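Local coordinates for ASCH domain-containing protein (Enterococcus faecalis, PDB 1T62), which is of unknown function but carries an ASCH domain of the PUA clan, a group of folds often linked to RNA binding, at residues 7-12 / 149-154; 56-61 / 127-133; 83-89 / 144-150; 95-100 / 113-117. All coordinates share one frame; numbering follows the deposited sequence.

Contact 1: residues 7-12 / 149-154; sequences VFWQNF and VDLYTE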
# COMPACT_ATOMS: atom_id res chain seq x y z
N VAL B 7 -10.30 -11.95 -6.14
CA VAL B 7 -11.71 -11.95 -5.72
C VAL B 7 -12.47 -10.68 -6.15
O VAL B 7 -13.58 -10.75 -6.69
CB VAL B 7 -11.81 -12.08 -4.17
CG1 VAL B 7 -13.22 -11.83 -3.69
CG2 VAL B 7 -11.34 -13.48 -3.74
N PHE B 8 -11.88 -9.53 -5.90
CA PHE B 8 -12.51 -8.27 -6.27
C PHE B 8 -12.84 -8.32 -7.75
O PHE B 8 -13.99 -8.11 -8.16
CB PHE B 8 -11.53 -7.12 -5.99
CG PHE B 8 -12.03 -5.75 -6.37
CD1 PHE B 8 -11.12 -4.75 -6.74
CD2 PHE B 8 -13.38 -5.42 -6.28
CE1 PHE B 8 -11.55 -3.45 -6.99
CE2 PHE B 8 -13.81 -4.12 -6.54
CZ PHE B 8 -12.89 -3.13 -6.89
N TRP B 9 -11.85 -8.63 -8.57
CA TRP B 9 -12.07 -8.66 -10.01
C TRP B 9 -13.04 -9.74 -10.40
O TRP B 9 -13.91 -9.53 -11.25
CB TRP B 9 -10.75 -8.84 -10.76
CG TRP B 9 -10.85 -8.29 -12.14
CD1 TRP B 9 -11.14 -6.99 -12.50
CD2 TRP B 9 -10.76 -9.03 -13.34
NE1 TRP B 9 -11.24 -6.89 -13.86
CE2 TRP B 9 -11.02 -8.13 -14.41
CE3 TRP B 9 -10.49 -10.36 -13.63
CZ2 TRP B 9 -11.01 -8.53 -15.73
CZ3 TRP B 9 -10.49 -10.76 -14.94
CH2 TRP B 9 -10.75 -9.85 -15.98
N GLN B 10 -12.89 -10.91 -9.79
CA GLN B 10 -13.79 -12.05 -10.03
C GLN B 10 -15.21 -11.49 -9.85
O GLN B 10 -16.02 -11.52 -10.77
CB GLN B 10 -13.49 -13.15 -9.01
CG GLN B 10 -14.23 -14.47 -9.19
CD GLN B 10 -14.01 -15.42 -7.99
OE1 GLN B 10 -12.88 -15.83 -7.70
NE2 GLN B 10 -15.10 -15.77 -7.31
N ASN B 11 -15.49 -10.97 -8.66
CA ASN B 11 -16.81 -10.41 -8.41
C ASN B 11 -17.20 -9.45 -9.53
O ASN B 11 -18.35 -9.41 -9.95
CB ASN B 11 -16.85 -9.66 -7.07
CG ASN B 11 -16.65 -10.58 -5.84
OD1 ASN B 11 -16.98 -11.78 -5.87
ND2 ASN B 11 -16.14 -10.00 -4.75
N PHE B 12 -16.23 -8.69 -10.04
CA PHE B 12 -16.52 -7.74 -11.12
C PHE B 12 -17.02 -8.41 -12.40
O PHE B 12 -17.99 -7.97 -12.98
CB PHE B 12 -15.28 -6.89 -11.44
CG PHE B 12 -15.49 -5.90 -12.56
CD1 PHE B 12 -16.25 -4.74 -12.35
CD2 PHE B 12 -14.98 -6.13 -13.83
CE1 PHE B 12 -16.48 -3.84 -13.39
CE2 PHE B 12 -15.21 -5.22 -14.88
CZ PHE B 12 -15.96 -4.08 -14.65
N VAL B 149 -15.12 2.29 -12.65
CA VAL B 149 -16.07 1.28 -13.08
C VAL B 149 -16.55 0.32 -11.97
O VAL B 149 -17.46 -0.46 -12.17
CB VAL B 149 -15.40 0.54 -14.28
CG1 VAL B 149 -15.22 -0.93 -13.99
CG2 VAL B 149 -16.17 0.82 -15.55
N ASP B 150 -15.94 0.40 -10.79
CA ASP B 150 -16.32 -0.46 -9.68
C ASP B 150 -15.54 -0.08 -8.42
O ASP B 150 -14.37 0.27 -8.49
CB ASP B 150 -16.06 -1.93 -10.06
CG ASP B 150 -16.63 -2.92 -9.04
OD1 ASP B 150 -16.54 -4.14 -9.30
OD2 ASP B 150 -17.17 -2.51 -7.99
N LEU B 151 -16.21 -0.13 -7.27
CA LEU B 151 -15.57 0.18 -5.99
C LEU B 151 -15.43 -1.12 -5.21
O LEU B 151 -16.30 -1.99 -5.31
CB LEU B 151 -16.42 1.15 -5.19
CG LEU B 151 -16.64 2.56 -5.73
CD1 LEU B 151 -17.61 3.29 -4.82
CD2 LEU B 151 -15.32 3.30 -5.83
N TYR B 152 -14.35 -1.24 -4.44
CA TYR B 152 -14.11 -2.44 -3.64
C TYR B 152 -14.86 -2.32 -2.34
O TYR B 152 -14.34 -1.79 -1.37
CB TYR B 152 -12.62 -2.59 -3.34
CG TYR B 152 -12.25 -3.79 -2.49
CD1 TYR B 152 -12.05 -3.67 -1.12
CD2 TYR B 152 -12.05 -5.06 -3.07
CE1 TYR B 152 -11.66 -4.76 -0.33
CE2 TYR B 152 -11.66 -6.17 -2.29
CZ TYR B 152 -11.47 -6.01 -0.92
OH TYR B 152 -11.05 -7.08 -0.15
N THR B 153 -16.09 -2.82 -2.34
CA THR B 153 -16.96 -2.78 -1.17
C THR B 153 -16.88 -4.08 -0.36
O THR B 153 -17.58 -4.22 0.64
CB THR B 153 -18.42 -2.56 -1.58
OG1 THR B 153 -18.82 -3.58 -2.51
CG2 THR B 153 -18.61 -1.19 -2.20
N GLU B 154 -16.05 -5.02 -0.80
CA GLU B 154 -15.87 -6.28 -0.08
C GLU B 154 -15.19 -5.93 1.25
O GLU B 154 -15.19 -6.72 2.20
CB GLU B 154 -14.98 -7.24 -0.87
CG GLU B 154 -15.66 -7.86 -2.08
CD GLU B 154 -15.70 -6.96 -3.30
OE1 GLU B 154 -15.74 -5.72 -3.15
OE2 GLU B 154 -15.70 -7.51 -4.42
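Helix 2-16 lies against the end of strand 140-151, and Phe8 and Phe12, one helical turn apart, carry most of the contact with Val149, Asp150 and Tyr152. The Phe8 and Tyr152 rings form a T-shaped (edge-to-face) pair with planes at 89° and centroids 5.0 Å apart. Tyr152 offers its edge. Its CD2 sits 3.4 Å from Phe8 CG, offset toward the rim of the Phe8 ring, and its CB adds a CH-pi contact to the ring, 3.8 Å from the Phe8 centroid. The edge of Phe8 meets Leu151 O and Glu154 OE2. Asn11 ND2 donates to Glu154 OE2 at 2.6 Å, with an N-H...O angle of 164°. The acceptor lies close to the amide plane, and OE2 uses its anti lone pair. A bend in the Glu154 chain at chi2, 81°, folds the carboxylate back toward the helix. Asp150 OD1 lies at the edge of the Phe12 ring, 3.1 Å from Phe12 CD1. That same OD1 forms a salt bridge with Lys15, the next turn of the helix. Phe12 CE1 also touches Val149 CG1 at 3.2 Å. The strand is bulged at Val149 and Asp150. Ile73 and Ile84, on neighbouring strands, also touch Phe8. This is alpha/beta packing: a helix lays two aromatic rings on one face of a mixed sheet, with polar links from Asn11 to Glu154 and from Lys15 to Asp150.

Contact 2: residues 56-61 / 127-133; sequences DIYKME and ELAPYQL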
# COMPACT_ATOMS: atom_id res chain seq x y z
N ASP B 56 9.21 6.99 -21.07
CA ASP B 56 10.56 6.46 -20.98
C ASP B 56 10.67 5.12 -20.27
O ASP B 56 11.32 4.20 -20.78
CB ASP B 56 11.47 7.49 -20.31
CG ASP B 56 11.90 8.59 -21.27
OD1 ASP B 56 12.41 9.62 -20.80
OD2 ASP B 56 11.74 8.41 -22.50
N ILE B 57 10.05 4.98 -19.10
CA ILE B 57 10.10 3.71 -18.38
C ILE B 57 9.56 2.57 -19.25
O ILE B 57 10.09 1.47 -19.24
CB ILE B 57 9.29 3.75 -17.07
CG1 ILE B 57 9.57 5.04 -16.31
CG2 ILE B 57 9.64 2.53 -16.20
CD1 ILE B 57 10.98 5.16 -15.84
N TYR B 58 8.49 2.82 -19.99
CA TYR B 58 7.94 1.79 -20.85
C TYR B 58 9.02 1.34 -21.82
O TYR B 58 9.24 0.15 -22.04
CB TYR B 58 6.73 2.30 -21.63
CG TYR B 58 5.51 2.52 -20.78
CD1 TYR B 58 5.25 3.76 -20.19
CD2 TYR B 58 4.61 1.49 -20.54
CE1 TYR B 58 4.14 3.96 -19.39
CE2 TYR B 58 3.50 1.68 -19.73
CZ TYR B 58 3.27 2.92 -19.17
OH TYR B 58 2.17 3.12 -18.38
N LYS B 59 9.70 2.32 -22.42
CA LYS B 59 10.75 2.02 -23.36
C LYS B 59 11.87 1.19 -22.74
O LYS B 59 12.19 0.11 -23.24
CB LYS B 59 11.30 3.32 -23.94
CG LYS B 59 10.34 3.96 -24.92
CD LYS B 59 10.87 5.25 -25.47
CE LYS B 59 10.14 5.58 -26.76
NZ LYS B 59 10.30 4.44 -27.71
N MET B 60 12.47 1.69 -21.66
CA MET B 60 13.55 0.97 -21.00
C MET B 60 13.09 -0.35 -20.38
O MET B 60 13.90 -1.24 -20.17
CB MET B 60 14.18 1.84 -19.90
CG MET B 60 14.87 3.08 -20.42
SD MET B 60 15.26 4.20 -19.07
CE MET B 60 13.64 4.93 -18.75
N GLU B 61 11.79 -0.46 -20.11
CA GLU B 61 11.24 -1.68 -19.51
C GLU B 61 10.62 -2.57 -20.57
O GLU B 61 10.05 -3.62 -20.26
CB GLU B 61 10.18 -1.32 -18.47
CG GLU B 61 10.02 -2.33 -17.35
CD GLU B 61 11.05 -2.16 -16.24
OE1 GLU B 61 10.90 -2.80 -15.18
OE2 GLU B 61 12.01 -1.39 -16.41
N GLU B 127 11.41 9.01 -10.13
CA GLU B 127 11.16 7.71 -10.74
C GLU B 127 12.21 7.39 -11.79
O GLU B 127 12.56 6.23 -11.98
CB GLU B 127 9.78 7.64 -11.38
CG GLU B 127 9.51 6.26 -11.94
CD GLU B 127 8.28 6.21 -12.82
OE1 GLU B 127 7.93 5.10 -13.27
OE2 GLU B 127 7.66 7.27 -13.07
N LEU B 128 12.71 8.41 -12.48
CA LEU B 128 13.70 8.19 -13.53
C LEU B 128 15.10 7.88 -13.03
O LEU B 128 15.75 6.98 -13.56
CB LEU B 128 13.77 9.40 -14.46
CG LEU B 128 12.73 9.52 -15.56
CD1 LEU B 128 12.89 10.86 -16.24
CD2 LEU B 128 12.90 8.41 -16.56
N ALA B 129 15.56 8.62 -12.03
CA ALA B 129 16.91 8.44 -11.49
C ALA B 129 17.44 6.99 -11.44
O ALA B 129 18.47 6.69 -12.03
CB ALA B 129 17.00 9.07 -10.11
N PRO B 130 16.74 6.08 -10.74
CA PRO B 130 17.20 4.69 -10.67
C PRO B 130 17.53 4.02 -12.01
O PRO B 130 18.25 3.02 -12.03
CB PRO B 130 16.07 3.98 -9.91
CG PRO B 130 14.87 4.85 -10.18
CD PRO B 130 15.44 6.24 -10.07
N TYR B 131 17.01 4.54 -13.11
CA TYR B 131 17.33 3.97 -14.42
C TYR B 131 18.46 4.80 -15.02
O TYR B 131 18.66 4.80 -16.23
CB TYR B 131 16.15 4.03 -15.39
CG TYR B 131 14.96 3.18 -15.01
CD1 TYR B 131 14.06 3.60 -14.03
CD2 TYR B 131 14.70 1.97 -15.66
CE1 TYR B 131 12.92 2.85 -13.72
CE2 TYR B 131 13.58 1.22 -15.35
CZ TYR B 131 12.69 1.66 -14.38
OH TYR B 131 11.56 0.92 -14.07
N GLN B 132 19.20 5.50 -14.16
CA GLN B 132 20.30 6.34 -14.61
C GLN B 132 19.84 7.22 -15.75
O GLN B 132 20.34 7.09 -16.87
CB GLN B 132 21.44 5.47 -15.09
CG GLN B 132 22.02 4.61 -14.01
CD GLN B 132 22.73 3.44 -14.59
OE1 GLN B 132 23.22 3.49 -15.72
NE2 GLN B 132 22.82 2.36 -13.82
N LEU B 133 18.89 8.10 -15.49
CA LEU B 133 18.38 8.96 -16.54
C LEU B 133 17.91 10.27 -15.92
O LEU B 133 16.97 10.29 -15.12
CB LEU B 133 17.21 8.27 -17.25
CG LEU B 133 16.91 8.71 -18.68
CD1 LEU B 133 15.53 8.19 -19.04
CD2 LEU B 133 16.94 10.23 -18.83
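Tyr131 OH has two partners on different chains. Glu61 OE2 is 3.3 Å from Tyr131 OH, a weak bond at most, while the backbone N of His162 of the second subunit is also hydrogen-bonded to the hydroxyl. His162 belongs to the C-terminal run of six histidines, evidently a purification tag, so this bond is probably a feature of the construct. Glu61 OE2 also stands in the plane of the Tyr131 ring, at its edge near CE2. The carboxylate is brought round by a bend at chi2 (82°).

Ile57 crosses the same ring at about a right angle. Its CD1 lies over one face, 4.1 Å from the Tyr131 centroid, as a CH-pi contact. CD1 also meets Leu128 CD2 at 3.8 Å. Ile57 CG1, on the branch that carries CD1, touches Glu127 OE1 at 3.5 Å. On the other branch, Ile57 CG2 lies 3.7 Å from Tyr131 CZ. Met60 approaches the ring obliquely, its SD 4.9 Å from the Tyr131 centroid, a Met-aromatic contact. Its methyl CE turns instead to Leu133 CD1, 3.8 Å away. Leu133 CD1 lies near Asp56 OD1 too, an oxygen hydrogen-bonded to Tyr136 OH. C-terminal histidines of the second subunit, probably tag, cover one side. This is helix-to-helix packing within the ASCH domain: helix 55-60 lies beside the last residues of helix 113-128 and the loop that follows, through Tyr131 and Leu133.

Contact 3: residues 83-89 / 144-150; sequences AIIRTTK and QSFEVVD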
# COMPACT_ATOMS: atom_id res chain seq x y z
N ALA B 83 -10.60 0.37 -6.10
CA ALA B 83 -11.64 0.39 -7.12
C ALA B 83 -11.04 -0.06 -8.43
O ALA B 83 -9.82 -0.15 -8.55
CB ALA B 83 -12.20 1.79 -7.27
N ILE B 84 -11.88 -0.37 -9.40
CA ILE B 84 -11.37 -0.76 -10.70
C ILE B 84 -11.83 0.32 -11.71
O ILE B 84 -12.92 0.87 -11.60
CB ILE B 84 -11.80 -2.21 -11.10
CG1 ILE B 84 -12.46 -2.21 -12.46
CG2 ILE B 84 -12.67 -2.82 -10.04
CD1 ILE B 84 -11.46 -2.43 -13.55
N ILE B 85 -10.96 0.63 -12.66
CA ILE B 85 -11.25 1.67 -13.63
C ILE B 85 -11.09 1.24 -15.09
O ILE B 85 -10.39 0.28 -15.39
CB ILE B 85 -10.33 2.86 -13.38
CG1 ILE B 85 -8.88 2.46 -13.62
CG2 ILE B 85 -10.46 3.31 -11.95
CD1 ILE B 85 -7.92 3.60 -13.58
N ARG B 86 -11.73 1.98 -15.98
CA ARG B 86 -11.63 1.68 -17.40
C ARG B 86 -11.07 2.88 -18.15
O ARG B 86 -11.54 4.00 -17.99
CB ARG B 86 -12.99 1.31 -17.98
CG ARG B 86 -12.83 0.43 -19.17
CD ARG B 86 -13.44 1.00 -20.42
NE ARG B 86 -14.84 0.64 -20.53
CZ ARG B 86 -15.82 1.33 -19.97
NH1 ARG B 86 -15.51 2.41 -19.26
NH2 ARG B 86 -17.08 0.96 -20.11
N THR B 87 -10.06 2.63 -18.98
CA THR B 87 -9.43 3.69 -19.75
C THR B 87 -10.22 3.96 -21.03
O THR B 87 -10.42 3.06 -21.84
CB THR B 87 -7.98 3.31 -20.12
OG1 THR B 87 -7.26 2.96 -18.93
CG2 THR B 87 -7.29 4.48 -20.78
N THR B 88 -10.68 5.19 -21.20
CA THR B 88 -11.45 5.57 -22.39
C THR B 88 -10.57 6.32 -23.36
O THR B 88 -10.98 6.61 -24.48
CB THR B 88 -12.64 6.49 -22.03
OG1 THR B 88 -12.17 7.61 -21.28
CG2 THR B 88 -13.67 5.76 -21.20
N LYS B 89 -9.34 6.63 -22.94
CA LYS B 89 -8.43 7.40 -23.80
C LYS B 89 -6.97 7.26 -23.39
O LYS B 89 -6.65 7.29 -22.22
CB LYS B 89 -8.87 8.86 -23.73
CG LYS B 89 -8.08 9.86 -24.56
CD LYS B 89 -8.66 11.25 -24.33
CE LYS B 89 -7.85 12.30 -25.04
NZ LYS B 89 -6.42 12.20 -24.66
N GLN B 144 -3.57 8.79 -19.55
CA GLN B 144 -4.77 7.95 -19.56
C GLN B 144 -5.98 8.65 -18.97
O GLN B 144 -5.89 9.29 -17.93
CB GLN B 144 -4.55 6.68 -18.75
CG GLN B 144 -3.59 5.70 -19.34
CD GLN B 144 -3.35 4.54 -18.40
OE1 GLN B 144 -4.24 3.71 -18.17
NE2 GLN B 144 -2.16 4.48 -17.84
N SER B 145 -7.10 8.52 -19.65
CA SER B 145 -8.35 9.10 -19.18
C SER B 145 -9.24 7.90 -18.94
O SER B 145 -9.54 7.13 -19.85
CB SER B 145 -8.92 10.03 -20.22
OG SER B 145 -8.04 11.12 -20.41
N PHE B 146 -9.64 7.73 -17.69
CA PHE B 146 -10.44 6.60 -17.27
C PHE B 146 -11.70 7.00 -16.51
O PHE B 146 -11.92 8.18 -16.22
CB PHE B 146 -9.59 5.71 -16.35
CG PHE B 146 -8.98 6.46 -15.20
CD1 PHE B 146 -7.77 7.13 -15.34
CD2 PHE B 146 -9.67 6.59 -13.99
CE1 PHE B 146 -7.25 7.91 -14.31
CE2 PHE B 146 -9.16 7.37 -12.94
CZ PHE B 146 -7.95 8.04 -13.11
N GLU B 147 -12.52 5.99 -16.20
CA GLU B 147 -13.73 6.18 -15.42
C GLU B 147 -13.80 5.07 -14.37
O GLU B 147 -13.46 3.92 -14.66
CB GLU B 147 -14.98 6.16 -16.32
CG GLU B 147 -15.22 4.95 -17.21
CD GLU B 147 -16.42 5.17 -18.15
OE1 GLU B 147 -16.71 4.31 -19.01
OE2 GLU B 147 -17.08 6.22 -18.03
N VAL B 148 -14.17 5.43 -13.14
CA VAL B 148 -14.27 4.43 -12.08
C VAL B 148 -15.45 3.55 -12.42
O VAL B 148 -16.61 3.98 -12.46
CB VAL B 148 -14.45 5.08 -10.71
CG1 VAL B 148 -15.03 4.06 -9.71
CG2 VAL B 148 -13.09 5.57 -10.22
N VAL B 149 -15.12 2.29 -12.65
CA VAL B 149 -16.07 1.28 -13.08
C VAL B 149 -16.55 0.32 -11.97
O VAL B 149 -17.46 -0.46 -12.17
CB VAL B 149 -15.40 0.54 -14.28
CG1 VAL B 149 -15.22 -0.93 -13.99
CG2 VAL B 149 -16.17 0.82 -15.55
N ASP B 150 -15.94 0.40 -10.79
CA ASP B 150 -16.32 -0.46 -9.68
C ASP B 150 -15.54 -0.08 -8.42
O ASP B 150 -14.37 0.27 -8.49
CB ASP B 150 -16.06 -1.93 -10.06
CG ASP B 150 -16.63 -2.92 -9.04
OD1 ASP B 150 -16.54 -4.14 -9.30
OD2 ASP B 150 -17.17 -2.51 -7.99
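One face of the Phe146 ring is covered by Ile85 CD1, a CH-pi contact 3.7 Å from the Phe146 centroid and offset toward the rim. Arg86 has Val149 CG2 over one face of its guanidinium and Glu147 OE1 at the edge. Arg86 and Glu147 run side by side and form a salt bridge, though the modelled separation is too short to trust in detail. Ile85 CG2 also meets Val148 CG2 at 3.9 Å, on the sheet face of Phe146, where helix 33-44 reaches both Phe146 and Val148 with Val43.

The two strands are central antiparallel neighbours in the mixed sheet of this ASCH domain. Arg86 and Glu147 are a hydrogen-bonded pair, with Arg86 N 2.9 Å from Glu147 O. Two classic beta bulges interrupt the ladder. In one, Ile84 O takes Val149 N at 2.8 Å and, weakly, Asp150 N. In the other, Thr88 and Lys89 face Ser145. Ser145 O accepts Thr88 N at 2.6 Å, nearly in line with its C=O bond, and Thr88 OG1 at 3.0 Å from above the carbonyl plane. Thr87 OG1 donates to Gln144 OE1 at 3.2 Å, on a lone pair in the amide plane.

Contact 4: residues 95-100 / 113-117; sequences MNKVSE and LDYWY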
# COMPACT_ATOMS: atom_id res chain seq x y z
N MET B 95 5.67 16.78 -21.76
CA MET B 95 5.29 17.37 -20.49
C MET B 95 5.10 18.88 -20.52
O MET B 95 4.18 19.40 -19.90
CB MET B 95 6.29 17.01 -19.41
CG MET B 95 5.70 17.19 -18.04
SD MET B 95 6.74 16.52 -16.77
CE MET B 95 6.57 17.76 -15.50
N ASN B 96 5.98 19.58 -21.23
CA ASN B 96 5.93 21.04 -21.34
C ASN B 96 4.78 21.54 -22.21
O ASN B 96 4.63 22.75 -22.40
CB ASN B 96 7.25 21.57 -21.90
CG ASN B 96 7.55 21.04 -23.30
OD1 ASN B 96 8.63 21.25 -23.83
ND2 ASN B 96 6.58 20.36 -23.90
N LYS B 97 3.98 20.62 -22.74
CA LYS B 97 2.85 20.95 -23.60
C LYS B 97 1.49 20.59 -22.99
O LYS B 97 0.49 20.65 -23.69
CB LYS B 97 2.99 20.24 -24.94
CG LYS B 97 3.55 21.10 -26.08
CD LYS B 97 3.94 20.26 -27.31
CE LYS B 97 2.77 19.43 -27.88
NZ LYS B 97 3.15 18.61 -29.09
N VAL B 98 1.44 20.22 -21.72
CA VAL B 98 0.15 19.84 -21.13
C VAL B 98 -0.81 21.03 -20.97
O VAL B 98 -0.41 22.12 -20.57
CB VAL B 98 0.32 19.14 -19.76
CG1 VAL B 98 1.35 18.03 -19.86
CG2 VAL B 98 0.70 20.15 -18.69
N SER B 99 -2.08 20.79 -21.29
CA SER B 99 -3.13 21.81 -21.19
C SER B 99 -3.69 21.80 -19.79
O SER B 99 -3.67 20.77 -19.13
CB SER B 99 -4.27 21.47 -22.14
OG SER B 99 -4.93 20.30 -21.70
N GLU B 100 -4.20 22.94 -19.33
CA GLU B 100 -4.77 22.98 -17.99
C GLU B 100 -5.93 21.99 -17.94
O GLU B 100 -6.33 21.51 -16.87
CB GLU B 100 -5.24 24.39 -17.66
CG GLU B 100 -6.11 25.03 -18.71
CD GLU B 100 -6.70 26.34 -18.24
OE1 GLU B 100 -7.27 27.08 -19.08
OE2 GLU B 100 -6.61 26.64 -17.03
N LEU B 113 -0.64 25.67 -13.70
CA LEU B 113 0.26 24.81 -14.49
C LEU B 113 1.70 24.81 -14.01
O LEU B 113 2.34 23.75 -13.95
CB LEU B 113 0.23 25.20 -15.97
CG LEU B 113 -0.93 24.58 -16.75
CD1 LEU B 113 -0.89 25.05 -18.19
CD2 LEU B 113 -0.83 23.07 -16.70
N ASP B 114 2.22 25.98 -13.65
CA ASP B 114 3.58 26.08 -13.17
C ASP B 114 3.77 25.14 -11.98
O ASP B 114 4.82 24.51 -11.83
CB ASP B 114 3.90 27.52 -12.76
CG ASP B 114 3.91 28.46 -13.95
OD1 ASP B 114 2.84 28.65 -14.57
OD2 ASP B 114 4.99 29.01 -14.26
N TYR B 115 2.74 25.04 -11.15
CA TYR B 115 2.80 24.15 -10.00
C TYR B 115 2.60 22.71 -10.43
O TYR B 115 3.36 21.82 -10.03
CB TYR B 115 1.73 24.53 -8.96
CG TYR B 115 1.73 23.57 -7.79
CD1 TYR B 115 1.06 22.35 -7.87
CD2 TYR B 115 2.47 23.85 -6.64
CE1 TYR B 115 1.15 21.42 -6.83
CE2 TYR B 115 2.56 22.93 -5.60
CZ TYR B 115 1.90 21.71 -5.71
OH TYR B 115 2.02 20.78 -4.70
N TRP B 116 1.56 22.48 -11.22
CA TRP B 116 1.25 21.14 -11.71
C TRP B 116 2.53 20.58 -12.30
O TRP B 116 2.92 19.43 -12.02
CB TRP B 116 0.18 21.22 -12.81
CG TRP B 116 -0.23 19.87 -13.33
CD1 TRP B 116 -1.32 19.14 -12.93
CD2 TRP B 116 0.46 19.08 -14.29
NE1 TRP B 116 -1.34 17.93 -13.60
CE2 TRP B 116 -0.26 17.87 -14.44
CE3 TRP B 116 1.62 19.27 -15.06
CZ2 TRP B 116 0.15 16.86 -15.31
CZ3 TRP B 116 2.02 18.27 -15.92
CH2 TRP B 116 1.28 17.08 -16.04
N TYR B 117 3.18 21.40 -13.10
CA TYR B 117 4.41 21.01 -13.75
C TYR B 117 5.52 20.75 -12.74
O TYR B 117 6.18 19.72 -12.80
CB TYR B 117 4.83 22.08 -14.75
CG TYR B 117 6.01 21.65 -15.57
CD1 TYR B 117 7.29 21.64 -15.03
CD2 TYR B 117 5.84 21.24 -16.89
CE1 TYR B 117 8.37 21.21 -15.78
CE2 TYR B 117 6.92 20.81 -17.65
CZ TYR B 117 8.18 20.80 -17.09
OH TYR B 117 9.24 20.38 -17.84
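The methyl CE of Met95 sits almost exactly over the centre of the Tyr117 ring. Met95 CE is 3.6 Å from the Tyr117 centroid and only 5° off the ring normal, so its hydrogens meet the pi cloud in a CH-pi contact. The sulfur follows at a distance above the same face, SD lying 4.7 Å from the Tyr117 centroid, which makes this a Met-aromatic contact as well. The Met95 chain runs out extended as far as SD and turns only at chi3, 140°. That bend sets CE over the ring and also 3.4 Å from the backbone O of Tyr117. At the ring edge, Asn96 brings its backbone, with CA 3.8 Å from Tyr117 CE2.

Val98 packs obliquely against Trp116. Its CG2 lies 3.6 Å from Trp116 CZ3, and CG1 reaches the neighbouring CH2. The two side chains come from opposite directions. Met95 CG stands near the plane of the indole, at its edge. Leu113 closes the far end of the row: its CD2 meets Val98 CG2 at 3.9 Å, and its CD1 lies near Val98 O.

Ser99, at the N-cap of helix 100-105, bonds Phe102 N through OG. Trp116 stacks on His120, and Tyr117 OH bonds Pro137 O. Met95 also touches Ala121 of the long helix. The loop after strand 81-94 therefore meets the first turn of helix 113-128 by apolar, CH-pi and sulfur-aromatic contacts, with no hydrogen bond between the two segments. Shape rather than charge fits them together, and Tyr117 OH and Ser99 OG are satisfied outside them.

How the contacts relate
From the N terminus, contact 1 opens on helix 2-16 and closes only near residue 150, so its loop encloses the other three. Contact 2 opens next at helix 55-60 and closes at the end of helix 113-128. Contact 3 opens between them on strand 81-94 and closes on strand 140-151, so contacts 2 and 3 cross. Contact 4 closes a short loop nested inside all of these, tying the loop after strand 81-94 to the start of helix 113-128. Contacts 1 and 3 share Val149 and Asp150 and touch, Phe8 meeting Ile84. Contact 1 joins helix 2-16 to the sheet; contact 3 pairs two of its strands. Contacts 2 and 4 use opposite ends of helix 113-128.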